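Glycerol kinase, putative (Plasmodium falciparum, PDB 2W40) probably catalyses the ATP-dependent phosphorylation of glycerol to sn-glycerol 3-phosphate, the entry step of glycerol degradation. Local coordinates at residues S2-I6 / K70-V74; N32-E36 / E51-N55; V346-P350 / E491-V496; R359-R365 / V496-Q502. All coordinates share one frame; numbering follows the deposited sequence.

Contact 1 of 4, residues S2-I6 / K70-V74; sequences SMNVI and KYTSV. With EDO (1,2-ethanediol), chain B.
Met3 lies across the flat of the Tyr71 ring, its CG 4.0 Å from the ring centroid and only 5° off the ring normal, a CH-pi contact made squarely over the face. The thioether is set there by two torsions: CG stands anti to the backbone N (chi1 178°), and a bend at chi2 then carries SD on over the same ring. SD remains 4.8 Å from the ring centroid, above the face at some distance, a Met-aromatic contact. The backbones beneath are those of neighbouring parallel strands, 3-11 and 74-83, in the mixed sheet of the N-terminal actin-like domain. Here the second strand is just beginning, after a short loop from helix 49-70, and Met3 pairs with Val74 as the bridge. Met3 N donates to Ser73 O at 2.9 Å, while Val74 CA makes a CA-H...O contact with Met3 O. One residue back, Ser2 OG donates to Ser73 OG at 3.0 Å, joining the two hydroxyls at the exposed end of the pairing. Deeper in, Val5 CG2 meets Val74 CG1 at 4.1 Å, the two branched side chains crossing at a slant; Val74 also rests on Ile64 and Leu67 of the helix. A 1,2-ethanediol molecule, probably from the crystallisation liquor, donates a weak hydrogen bond to Val74 O.

Contact 2 of 4, residues N32-E36 / E51-N55; sequences NLNHE and EIMTN. With EDO (1,2-ethanediol), chain D.
Leu33 sends its CD1 branch over Asn55, where it lies 3.7 Å from the backbone Asn55 O and also touches the side-chain amide carbon. Its own carbonyl faces a water that ties three groups together: the water donates to Leu33 O, accepts from Asn55 ND2 at 2.9 Å, and is hydrogen-bonded to His35 ND1. Next along the chain, Asn34 O lies 3.1 Å from Asn55 ND2, so the amide nitrogen sits close to two oxygens at once. The segment is the end of edge strand 27-34 in the N-terminal domain sheet; residues 32-34 and helical residues 51-55 run nearly antiparallel, at 156°, and a bound glycerol lies close to Leu33. His35 then turns its imidazole over the helix, with CG between backbone N and carbonyl carbon (chi1 55°). Ile52 CG1 covers one face of that ring, 3.8 Å from its centroid, a CH-pi contact, and His47 meets the ring edge-to-face. At Glu36 the backbone N donates weakly to both oxygens of Glu51, whose extended side chain reaches out from the helix. Two waters donate to Glu51 OE1, one shared with Glu36 O and the other with Glu36 OE1, which also forms a salt bridge with Lys38.

Contact 3 of 4, residues V346-P350 / E491-V496; sequences VIFVP and EWNKAV. With EDO (1,2-ethanediol), chain E.
Ile347 is pressed against helix 482-500 by two of its branches. CG2, anti to the backbone N, comes within 3.4 Å of Ala495 CB, tighter than ordinary van der Waals contact, and the same methyl also touches Trp492 CE3. The other branch carries CD1 to 3.1 Å from Glu491 O, so the methyl abuts a carbonyl already engaged by Ala495 N within the helix. The small Ala495 side chain is consistent with the close approach; the axes of strand 347-349 and helical residues 491-496 approach to 8.7 Å at 51°. Further along, the six-membered edge of the Trp492 indole faces the strand backbone: Phe348 O and Pro350 CD both lie in its plane, the latter 3.8 Å from Trp492 CH2. Val496 CG2, from the next helical turn, covers one indole face near the rim and meets Val349 CG2 at 4.1 Å. Strand 347-349 pairs with 366-371 in a two-stranded antiparallel sheet, which the helix thereby covers. Beside the tight spot at Ile347 the contact turns loose and polar: the Glu491 carboxylate leads away from Ile347 CD1 and accepts a weak hydrogen bond from 1,2-ethanediol, a probable crystallisation additive also held by Glu386 and Lys488. Trp492 NE1 is satisfied by Glu394, and Phe390 stacks on the indole. Strand and helix thus cohere through dispersion and shape, whereas the polar partner that probably helps fix the indole's rotation, Glu394, comes from helix 377-403.

Contact 4 of 4, residues R359-R365 / V496-Q502; sequences RWRSDAR and VERTLIQ
The guanidinium groups of Arg359 and Arg361 each present a face to an aliphatic side chain of helix 482-500. Over the centre of the Arg359 group sits Val496 CG1, 3.4 Å above the plane, and Leu500 CD2 lies over the Arg361 group at 3.9 Å, with Asp363 and a water at its edge, in plane. The arginines belong to the loop between strands 347-349 and 366-371 in the C-terminal actin-like domain, where Arg361 to Ala364 form a type I beta turn. There Arg361 grips Asp363 side-on: NE donates to OD1 at 2.7 Å, on the syn lone pair, and NH2 donates to OD2. Bends at chi2 and chi3 (-69° and -63°) fold the arginine back to make this salt bridge, which holds the guanidinium flat against the leucine. Glu394 meets the Arg359 charge. Ala364 CB completes the apolar patch against Leu500 CD2, at 3.8 Å. Beyond it, another water accepts from Arg365 N and donates to Thr499 O. At the helix terminus Leu500 O is gripped twice, by the water at Arg361 NH1 and by Arg361 NH2, which lies 3.0 Å away in the carbonyl plane on a lone pair, though the bond is bent (142°).

Overall arrangement
From the N terminus, strand 3-11 is joined by contact 1 to the start of strand 74-83, closing a loop of 63 residues. Contact 2 falls entirely within that loop: it links the end of strand 27-34 to helix 49-70, with both contacts reaching the same N-terminal sheet. The chain then runs on to the C-terminal domain before contacts 3 and 4 open. Their segments alternate along the sequence, so these two long loops cross; they share Val496 and both lean on helix 482-500, which they tie to strand 347-349 and to the loop that follows it. Both lie on the opposite side of the chain's centre from contact 1 and touch the second subunit.

Contact 1 of 4, residues S2-I6 / K70-V74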
loop_
_atom_site.group_PDB
_atom_site.type_symbol
_atom_site.label_atom_id
_atom_site.label_comp_id
_atom_site.label_asym_id
_atom_site.label_seq_id
_atom_site.Cartn_x
_atom_site.Cartn_y
_atom_site.Cartn_z
ATOM N N SER C 2 -37.679 1.073 39.832
ATOM C CA SER C 2 -37.370 2.502 39.518
ATOM C C SER C 2 -35.928 2.766 39.566
ATOM O O SER C 2 -35.272 2.481 40.564
ATOM C CB SER C 2 -38.042 3.415 40.473
ATOM O OG SER C 2 -39.346 2.925 40.520
ATOM N N MET C 3 -35.462 3.347 38.480
ATOM C CA MET C 3 -34.068 3.279 38.168
ATOM C C MET C 3 -33.530 4.707 37.966
ATOM O O MET C 3 -34.070 5.412 37.134
ATOM C CB MET C 3 -33.829 2.469 36.871
ATOM C CG MET C 3 -32.376 2.325 36.362
ATOM S SD MET C 3 -31.228 1.681 37.581
ATOM C CE MET C 3 -31.314 -0.041 37.182
ATOM N N ASN C 4 -32.537 5.097 38.765
ATOM C CA ASN C 4 -31.848 6.350 38.486
ATOM C C ASN C 4 -30.710 6.066 37.514
ATOM O O ASN C 4 -29.946 5.119 37.706
ATOM C CB ASN C 4 -31.224 6.937 39.702
ATOM C CG ASN C 4 -32.218 7.404 40.707
ATOM O OD1 ASN C 4 -33.392 7.605 40.462
ATOM N ND2 ASN C 4 -31.705 7.616 41.896
ATOM N N VAL C 5 -30.605 6.986 36.517
ATOM C CA VAL C 5 -29.487 6.902 35.598
ATOM C C VAL C 5 -28.854 8.231 35.266
ATOM O O VAL C 5 -29.444 9.265 35.437
ATOM C CB VAL C 5 -29.891 6.208 34.254
ATOM C CG1 VAL C 5 -30.410 4.693 34.451
ATOM C CG2 VAL C 5 -30.873 7.066 33.548
ATOM N N ILE C 6 -27.617 8.126 34.805
ATOM C CA ILE C 6 -26.799 9.240 34.322
ATOM C C ILE C 6 -26.652 9.006 32.808
ATOM O O ILE C 6 -26.205 7.926 32.384
ATOM C CB ILE C 6 -25.430 9.299 34.976
ATOM C CG1 ILE C 6 -25.533 9.379 36.491
ATOM C CG2 ILE C 6 -24.561 10.472 34.373
ATOM C CD1 ILE C 6 -24.203 8.948 37.132
ATOM N N LYS C 70 -37.493 -1.788 30.136
ATOM C CA LYS C 70 -36.912 -2.642 31.214
ATOM C C LYS C 70 -37.400 -2.260 32.644
ATOM O O LYS C 70 -37.723 -3.150 33.444
ATOM C CB LYS C 70 -35.370 -2.631 31.210
ATOM C CG LYS C 70 -34.636 -3.140 29.964
ATOM N N TYR C 71 -37.510 -0.968 32.956
ATOM C CA TYR C 71 -37.678 -0.519 34.330
ATOM C C TYR C 71 -39.021 0.100 34.619
ATOM O O TYR C 71 -39.776 0.566 33.703
ATOM C CB TYR C 71 -36.538 0.447 34.718
ATOM C CG TYR C 71 -35.200 -0.184 34.602
ATOM C CD1 TYR C 71 -34.678 -0.964 35.629
ATOM C CD2 TYR C 71 -34.455 -0.039 33.453
ATOM C CE1 TYR C 71 -33.459 -1.593 35.511
ATOM C CE2 TYR C 71 -33.226 -0.603 33.329
ATOM C CZ TYR C 71 -32.723 -1.411 34.334
ATOM O OH TYR C 71 -31.475 -1.996 34.186
ATOM N N THR C 72 -39.347 0.122 35.906
ATOM C CA THR C 72 -40.711 0.556 36.292
ATOM C C THR C 72 -40.931 2.084 36.199
ATOM O O THR C 72 -41.995 2.550 35.786
ATOM C CB THR C 72 -41.233 -0.008 37.693
ATOM O OG1 THR C 72 -42.487 0.625 37.987
ATOM C CG2 THR C 72 -40.262 0.217 38.850
ATOM N N SER C 73 -39.940 2.860 36.607
ATOM C CA SER C 73 -39.896 4.264 36.224
ATOM C C SER C 73 -38.383 4.489 35.977
ATOM O O SER C 73 -37.584 3.689 36.490
ATOM C CB SER C 73 -40.503 5.156 37.303
ATOM O OG SER C 73 -39.792 5.080 38.543
ATOM N N VAL C 74 -38.041 5.498 35.153
ATOM C CA VAL C 74 -36.644 5.926 34.925
ATOM C C VAL C 74 -36.484 7.355 35.329
ATOM O O VAL C 74 -37.283 8.156 34.922
ATOM C CB VAL C 74 -36.239 5.738 33.418
ATOM C CG1 VAL C 74 -34.844 6.173 33.182
ATOM C CG2 VAL C 74 -36.503 4.192 33.049
HETATM C C1 EDO B . -36.342 11.882 32.827
HETATM O O1 EDO B . -36.127 11.518 34.197
HETATM C C2 EDO B . -37.450 11.251 31.953
HETATM O O2 EDO B . -37.685 9.848 32.225
#

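Contact 2 of 4, residues N32-E36 / E51-N55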
loop_
_atom_site.group_PDB
_atom_site.type_symbol
_atom_site.label_atom_id
_atom_site.label_comp_id
_atom_site.label_asym_id
_atom_site.label_seq_id
_atom_site.Cartn_x
_atom_site.Cartn_y
_atom_site.Cartn_z
ATOM N N ASN C 32 -24.892 3.332 19.579
ATOM C CA ASN C 32 -24.137 4.293 18.756
ATOM C C ASN C 32 -24.585 4.283 17.306
ATOM O O ASN C 32 -25.284 3.343 16.849
ATOM C CB ASN C 32 -22.645 4.107 18.949
ATOM C CG ASN C 32 -22.023 2.995 18.137
ATOM O OD1 ASN C 32 -22.528 1.857 18.088
ATOM N ND2 ASN C 32 -20.833 3.302 17.556
ATOM N N LEU C 33 -24.283 5.371 16.633
ATOM C CA LEU C 33 -24.550 5.546 15.241
ATOM C C LEU C 33 -23.361 6.194 14.659
ATOM O O LEU C 33 -22.895 7.204 15.117
ATOM C CB LEU C 33 -25.817 6.384 15.006
ATOM C CG LEU C 33 -27.194 5.834 15.278
ATOM C CD1 LEU C 33 -28.250 7.020 15.180
ATOM C CD2 LEU C 33 -27.435 4.702 14.203
ATOM N N ASN C 34 -22.902 5.640 13.537
ATOM C CA ASN C 34 -21.847 6.291 12.760
ATOM C C ASN C 34 -22.390 7.506 12.046
ATOM O O ASN C 34 -23.587 7.628 11.778
ATOM C CB ASN C 34 -21.316 5.317 11.691
ATOM C CG ASN C 34 -20.592 4.147 12.254
ATOM O OD1 ASN C 34 -20.106 4.123 13.410
ATOM N ND2 ASN C 34 -20.582 3.056 11.438
ATOM N N HIS C 35 -21.465 8.418 11.686
ATOM C CA HIS C 35 -21.807 9.524 10.811
ATOM C C HIS C 35 -20.655 9.565 9.740
ATOM O O HIS C 35 -19.547 8.970 9.926
ATOM C CB HIS C 35 -21.941 10.858 11.526
ATOM C CG HIS C 35 -20.738 11.241 12.330
ATOM N ND1 HIS C 35 -20.517 10.781 13.609
ATOM C CD2 HIS C 35 -19.728 12.081 12.045
ATOM C CE1 HIS C 35 -19.349 11.242 14.037
ATOM N NE2 HIS C 35 -18.843 12.038 13.107
ATOM N N GLU C 36 -20.956 10.197 8.609
ATOM C CA GLU C 36 -20.057 10.198 7.448
ATOM C C GLU C 36 -18.754 10.886 7.767
ATOM O O GLU C 36 -18.757 11.983 8.278
ATOM C CB GLU C 36 -20.723 10.869 6.258
ATOM C CG GLU C 36 -20.016 10.589 5.017
ATOM C CD GLU C 36 -20.507 11.351 3.828
ATOM O OE1 GLU C 36 -21.482 12.140 3.951
ATOM O OE2 GLU C 36 -19.924 11.185 2.711
ATOM N N GLU C 51 -26.158 16.012 10.822
ATOM C CA GLU C 51 -26.201 14.541 10.916
ATOM C C GLU C 51 -25.831 14.129 12.320
ATOM O O GLU C 51 -26.453 13.221 12.866
ATOM C CB GLU C 51 -25.298 13.896 9.905
ATOM C CG GLU C 51 -25.286 12.387 9.861
ATOM C CD GLU C 51 -24.225 11.779 8.966
ATOM O OE1 GLU C 51 -23.340 12.492 8.412
ATOM O OE2 GLU C 51 -24.255 10.516 8.884
ATOM N N ILE C 52 -24.761 14.689 12.873
ATOM C CA ILE C 52 -24.435 14.364 14.230
ATOM C C ILE C 52 -25.621 14.616 15.200
ATOM O O ILE C 52 -25.870 13.784 16.093
ATOM C CB ILE C 52 -23.153 15.137 14.653
ATOM C CG1 ILE C 52 -21.951 14.543 13.878
ATOM C CG2 ILE C 52 -22.951 15.047 16.242
ATOM C CD1 ILE C 52 -20.675 15.339 14.075
ATOM N N MET C 53 -26.220 15.806 15.150
ATOM C CA MET C 53 -27.325 16.063 16.045
ATOM C C MET C 53 -28.500 15.097 15.856
ATOM O O MET C 53 -29.116 14.636 16.861
ATOM C CB MET C 53 -27.832 17.480 15.922
ATOM C CG MET C 53 -26.952 18.497 16.476
ATOM S SD MET C 53 -26.442 18.288 18.225
ATOM C CE MET C 53 -27.836 18.027 19.173
ATOM N N THR C 54 -28.877 14.864 14.598
ATOM C CA THR C 54 -29.978 13.956 14.334
ATOM C C THR C 54 -29.691 12.586 14.964
ATOM O O THR C 54 -30.550 11.967 15.616
ATOM C CB THR C 54 -30.181 13.858 12.825
ATOM O OG1 THR C 54 -30.569 15.186 12.375
ATOM C CG2 THR C 54 -31.272 12.804 12.523
ATOM N N ASN C 55 -28.487 12.106 14.747
ATOM C CA ASN C 55 -28.076 10.811 15.314
ATOM C C ASN C 55 -28.161 10.837 16.847
ATOM O O ASN C 55 -28.673 9.910 17.474
ATOM C CB ASN C 55 -26.660 10.490 14.898
ATOM C CG ASN C 55 -26.555 10.023 13.472
ATOM O OD1 ASN C 55 -27.605 9.873 12.787
ATOM N ND2 ASN C 55 -25.348 9.876 12.996
HETATM C C1 EDO D . -22.183 1.974 22.508
HETATM O O1 EDO D . -20.937 2.030 21.891
HETATM C C2 EDO D . -22.807 0.647 22.167
HETATM O O2 EDO D . -23.300 0.565 20.788
HETATM O O HOH W 1 -22.970 10.053 14.679
HETATM O O HOH W 2 -20.849 13.457 8.936
HETATM O O HOH W 3 -23.724 12.457 5.737
#

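Contact 3 of 4, residues V346-P350 / E491-V496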
loop_
_atom_site.group_PDB
_atom_site.type_symbol
_atom_site.label_atom_id
_atom_site.label_comp_id
_atom_site.label_asym_id
_atom_site.label_seq_id
_atom_site.Cartn_x
_atom_site.Cartn_y
_atom_site.Cartn_z
ATOM N N VAL C 346 7.893 -5.543 5.985
ATOM C CA VAL C 346 7.057 -4.405 5.549
ATOM C C VAL C 346 6.906 -3.402 6.700
ATOM O O VAL C 346 6.688 -3.805 7.878
ATOM C CB VAL C 346 5.660 -4.853 5.040
ATOM C CG1 VAL C 346 4.687 -3.642 4.743
ATOM C CG2 VAL C 346 5.882 -5.752 3.743
ATOM N N ILE C 347 6.987 -2.106 6.379
ATOM C CA ILE C 347 6.743 -1.058 7.315
ATOM C C ILE C 347 5.726 -0.169 6.703
ATOM O O ILE C 347 5.804 0.187 5.510
ATOM C CB ILE C 347 8.032 -0.255 7.696
ATOM C CG1 ILE C 347 9.065 -1.193 8.278
ATOM C CG2 ILE C 347 7.715 0.977 8.544
ATOM C CD1 ILE C 347 10.368 -0.711 8.365
ATOM N N PHE C 348 4.835 0.273 7.536
ATOM C CA PHE C 348 3.718 1.188 7.132
ATOM C C PHE C 348 3.816 2.413 8.020
ATOM O O PHE C 348 3.545 2.311 9.215
ATOM C CB PHE C 348 2.360 0.481 7.308
ATOM C CG PHE C 348 1.185 1.087 6.550
ATOM C CD1 PHE C 348 0.195 0.267 6.098
ATOM C CD2 PHE C 348 1.017 2.424 6.363
ATOM C CE1 PHE C 348 -0.895 0.770 5.483
ATOM C CE2 PHE C 348 -0.033 2.927 5.658
ATOM C CZ PHE C 348 -1.028 2.086 5.242
ATOM N N VAL C 349 4.187 3.552 7.434
ATOM C CA VAL C 349 4.266 4.771 8.200
ATOM C C VAL C 349 2.881 5.402 8.091
ATOM O O VAL C 349 2.575 5.921 7.048
ATOM C CB VAL C 349 5.394 5.728 7.726
ATOM C CG1 VAL C 349 5.378 7.036 8.507
ATOM C CG2 VAL C 349 6.749 5.045 7.738
ATOM N N PRO C 350 2.014 5.262 9.140
ATOM C CA PRO C 350 0.577 5.596 9.026
ATOM C C PRO C 350 0.441 7.141 9.256
ATOM O O PRO C 350 0.437 7.649 10.457
ATOM C CB PRO C 350 -0.085 4.795 10.194
ATOM C CG PRO C 350 1.026 3.969 10.818
ATOM C CD PRO C 350 2.303 4.762 10.478
ATOM N N GLU C 491 14.539 -0.168 11.947
ATOM C CA GLU C 491 13.822 -0.389 10.764
ATOM C C GLU C 491 12.730 0.684 10.601
ATOM O O GLU C 491 12.548 1.225 9.509
ATOM C CB GLU C 491 13.196 -1.755 10.667
ATOM C CG GLU C 491 14.292 -2.814 10.494
ATOM C CD GLU C 491 13.905 -4.258 10.841
ATOM O OE1 GLU C 491 12.762 -4.633 11.348
ATOM O OE2 GLU C 491 14.850 -5.065 10.606
ATOM N N TRP C 492 11.966 0.926 11.676
ATOM C CA TRP C 492 10.965 1.958 11.662
ATOM C C TRP C 492 11.551 3.330 11.343
ATOM O O TRP C 492 11.112 4.111 10.463
ATOM C CB TRP C 492 10.331 1.983 13.015
ATOM C CG TRP C 492 9.475 3.200 13.261
ATOM C CD1 TRP C 492 9.820 4.278 14.025
ATOM C CD2 TRP C 492 8.197 3.516 12.684
ATOM N NE1 TRP C 492 8.858 5.232 13.960
ATOM C CE2 TRP C 492 7.820 4.756 13.210
ATOM C CE3 TRP C 492 7.303 2.828 11.893
ATOM C CZ2 TRP C 492 6.622 5.393 12.884
ATOM C CZ3 TRP C 492 6.089 3.452 11.584
ATOM C CH2 TRP C 492 5.760 4.692 12.119
ATOM N N ASN C 493 12.626 3.591 12.039
ATOM C CA ASN C 493 13.312 4.918 11.905
ATOM C C ASN C 493 13.789 5.180 10.486
ATOM O O ASN C 493 13.629 6.268 9.963
ATOM C CB ASN C 493 14.507 5.007 12.832
ATOM C CG ASN C 493 14.163 5.291 14.253
ATOM O OD1 ASN C 493 13.057 5.768 14.562
ATOM N ND2 ASN C 493 15.136 4.966 15.179
ATOM N N LYS C 494 14.274 4.162 9.812
ATOM C CA LYS C 494 14.752 4.332 8.429
ATOM C C LYS C 494 13.577 4.553 7.492
ATOM O O LYS C 494 13.640 5.370 6.590
ATOM C CB LYS C 494 15.549 3.135 8.016
ATOM C CG LYS C 494 16.844 3.067 8.748
ATOM C CD LYS C 494 17.814 2.127 8.171
ATOM C CE LYS C 494 17.230 1.060 7.214
ATOM N NZ LYS C 494 16.671 -0.195 7.902
ATOM N N ALA C 495 12.452 3.846 7.699
ATOM C CA ALA C 495 11.209 4.062 6.915
ATOM C C ALA C 495 10.656 5.453 7.174
ATOM O O ALA C 495 10.331 6.160 6.244
ATOM C CB ALA C 495 10.191 3.034 7.371
ATOM N N VAL C 496 10.669 5.949 8.402
ATOM C CA VAL C 496 10.267 7.390 8.666
ATOM C C VAL C 496 11.211 8.394 7.972
ATOM O O VAL C 496 10.803 9.361 7.253
ATOM C CB VAL C 496 10.120 7.675 10.146
ATOM C CG1 VAL C 496 9.737 9.131 10.364
ATOM C CG2 VAL C 496 9.047 6.756 10.738
HETATM C C1 EDO E . 9.245 -4.058 12.242
HETATM O O1 EDO E . 8.515 -4.700 13.316
HETATM C C2 EDO E . 9.112 -4.912 10.962
HETATM O O2 EDO E . 9.732 -6.225 11.137
#

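Contact 4 of 4, residues R359-R365 / V496-Q502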
loop_
_atom_site.group_PDB
_atom_site.type_symbol
_atom_site.label_atom_id
_atom_site.label_comp_id
_atom_site.label_asym_id
_atom_site.label_seq_id
_atom_site.Cartn_x
_atom_site.Cartn_y
_atom_site.Cartn_z
ATOM N N ARG C 359 7.032 14.470 16.152
ATOM C CA ARG C 359 7.760 15.085 14.997
ATOM C C ARG C 359 7.051 16.264 14.338
ATOM O O ARG C 359 7.703 17.131 13.745
ATOM C CB ARG C 359 8.115 14.026 13.957
ATOM C CG ARG C 359 8.883 12.812 14.534
ATOM C CD ARG C 359 9.383 11.946 13.419
ATOM N NE ARG C 359 10.029 10.694 13.870
ATOM C CZ ARG C 359 11.119 10.160 13.387
ATOM N NH1 ARG C 359 11.835 10.833 12.484
ATOM N NH2 ARG C 359 11.506 8.973 13.799
ATOM N N TRP C 360 5.721 16.225 14.368
ATOM C CA TRP C 360 4.911 17.334 13.857
ATOM C C TRP C 360 5.347 17.686 12.400
ATOM O O TRP C 360 5.807 18.795 12.100
ATOM C CB TRP C 360 4.978 18.550 14.766
ATOM C CG TRP C 360 4.276 18.218 16.075
ATOM C CD1 TRP C 360 4.895 17.932 17.320
ATOM C CD2 TRP C 360 2.857 18.054 16.309
ATOM N NE1 TRP C 360 3.948 17.648 18.251
ATOM C CE2 TRP C 360 2.706 17.619 17.658
ATOM C CE3 TRP C 360 1.712 18.149 15.507
ATOM C CZ2 TRP C 360 1.470 17.382 18.212
ATOM C CZ3 TRP C 360 0.496 17.895 16.055
ATOM C CH2 TRP C 360 0.378 17.514 17.397
ATOM N N ARG C 361 5.109 16.734 11.503
ATOM C CA ARG C 361 5.434 16.912 10.091
ATOM C C ARG C 361 4.155 16.779 9.292
ATOM O O ARG C 361 3.734 15.696 8.935
ATOM C CB ARG C 361 6.477 15.852 9.735
ATOM C CG ARG C 361 7.802 16.159 10.290
ATOM C CD ARG C 361 8.503 17.402 9.638
ATOM N NE ARG C 361 8.760 17.180 8.204
ATOM C CZ ARG C 361 9.914 16.706 7.700
ATOM N NH1 ARG C 361 10.951 16.379 8.462
ATOM N NH2 ARG C 361 9.986 16.501 6.398
ATOM N N SER C 362 3.566 17.909 8.951
ATOM C CA SER C 362 2.297 17.905 8.221
ATOM C C SER C 362 2.523 17.535 6.726
ATOM O O SER C 362 1.563 17.321 6.040
ATOM C CB SER C 362 1.685 19.376 8.201
ATOM O OG SER C 362 2.610 20.337 7.680
ATOM N N ASP C 363 3.785 17.608 6.273
ATOM C CA ASP C 363 4.209 17.178 4.908
ATOM C C ASP C 363 4.336 15.658 4.737
ATOM O O ASP C 363 4.387 15.156 3.625
ATOM C CB ASP C 363 5.510 17.862 4.506
ATOM C CG ASP C 363 6.643 17.621 5.448
ATOM O OD1 ASP C 363 6.495 17.475 6.687
ATOM O OD2 ASP C 363 7.786 17.725 4.916
ATOM N N ALA C 364 4.334 14.908 5.836
ATOM C CA ALA C 364 4.319 13.439 5.773
ATOM C C ALA C 364 3.019 12.963 5.141
ATOM O O ALA C 364 1.958 13.467 5.446
ATOM C CB ALA C 364 4.507 12.844 7.163
ATOM N N ARG C 365 3.129 11.861 4.397
ATOM C CA ARG C 365 1.950 11.156 3.883
ATOM C C ARG C 365 2.114 9.688 4.200
ATOM O O ARG C 365 3.244 9.206 4.485
ATOM C CB ARG C 365 1.862 11.391 2.381
ATOM C CG ARG C 365 1.720 12.840 1.946
ATOM C CD ARG C 365 0.449 13.385 2.362
ATOM N NE ARG C 365 0.318 14.744 1.826
ATOM C CZ ARG C 365 0.594 15.859 2.486
ATOM N NH1 ARG C 365 0.908 15.804 3.740
ATOM N NH2 ARG C 365 0.447 17.049 1.901
ATOM N N VAL C 496 10.669 5.949 8.402
ATOM C CA VAL C 496 10.267 7.390 8.666
ATOM C C VAL C 496 11.211 8.394 7.972
ATOM O O VAL C 496 10.803 9.361 7.253
ATOM C CB VAL C 496 10.120 7.675 10.146
ATOM C CG1 VAL C 496 9.737 9.131 10.364
ATOM C CG2 VAL C 496 9.047 6.756 10.738
ATOM N N GLU C 497 12.476 8.081 7.999
ATOM C CA GLU C 497 13.466 8.968 7.293
ATOM C C GLU C 497 13.154 8.997 5.818
ATOM O O GLU C 497 13.243 10.075 5.167
ATOM C CB GLU C 497 14.892 8.488 7.578
ATOM C CG GLU C 497 15.921 9.421 7.103
ATOM C CD GLU C 497 17.328 9.027 7.583
ATOM O OE1 GLU C 497 17.456 7.972 8.303
ATOM O OE2 GLU C 497 18.272 9.787 7.193
ATOM N N ARG C 498 12.924 7.828 5.194
ATOM C CA ARG C 498 12.569 7.719 3.748
ATOM C C ARG C 498 11.339 8.578 3.488
ATOM O O ARG C 498 11.232 9.247 2.436
ATOM C CB ARG C 498 12.262 6.289 3.244
ATOM C CG ARG C 498 13.372 5.379 3.210
ATOM C CD ARG C 498 12.949 4.073 2.634
ATOM N NE ARG C 498 13.955 3.127 3.064
ATOM C CZ ARG C 498 15.215 3.142 2.592
ATOM N NH1 ARG C 498 15.543 3.819 1.494
ATOM N NH2 ARG C 498 16.117 2.310 3.108
ATOM N N THR C 499 10.384 8.537 4.388
ATOM C CA THR C 499 9.106 9.241 4.212
ATOM C C THR C 499 9.259 10.804 4.302
ATOM O O THR C 499 8.506 11.580 3.725
ATOM C CB THR C 499 8.132 8.750 5.304
ATOM O OG1 THR C 499 8.020 7.330 5.172
ATOM C CG2 THR C 499 6.730 9.464 5.193
ATOM N N LEU C 500 10.225 11.239 5.082
ATOM C CA LEU C 500 10.416 12.678 5.470
ATOM C C LEU C 500 11.536 13.369 4.694
ATOM O O LEU C 500 11.595 14.605 4.709
ATOM C CB LEU C 500 10.674 12.766 6.980
ATOM C CG LEU C 500 9.535 12.369 7.945
ATOM C CD1 LEU C 500 9.974 12.595 9.375
ATOM C CD2 LEU C 500 8.249 13.139 7.681
ATOM N N ILE C 501 12.477 12.628 4.141
ATOM C CA ILE C 501 13.651 13.244 3.503
ATOM C C ILE C 501 13.219 14.225 2.398
ATOM O O ILE C 501 12.266 14.005 1.643
ATOM C CB ILE C 501 14.719 12.169 3.047
ATOM C CG1 ILE C 501 16.059 12.822 2.692
ATOM C CG2 ILE C 501 14.159 11.389 1.947
ATOM C CD1 ILE C 501 17.193 11.849 2.622
ATOM N N GLN C 502 13.883 15.373 2.393
ATOM C CA GLN C 502 13.620 16.432 1.442
ATOM C C GLN C 502 14.520 16.231 0.233
ATOM O O GLN C 502 15.749 16.119 0.367
ATOM C CB GLN C 502 13.857 17.814 2.118
ATOM C CG GLN C 502 12.823 18.197 3.155
ATOM C CD GLN C 502 11.442 18.035 2.624
ATOM O OE1 GLN C 502 10.814 16.947 2.762
ATOM N NE2 GLN C 502 10.955 19.073 1.936
HETATM O O HOH W 4 13.407 15.344 7.145
HETATM O O HOH W 5 5.751 11.600 2.925
#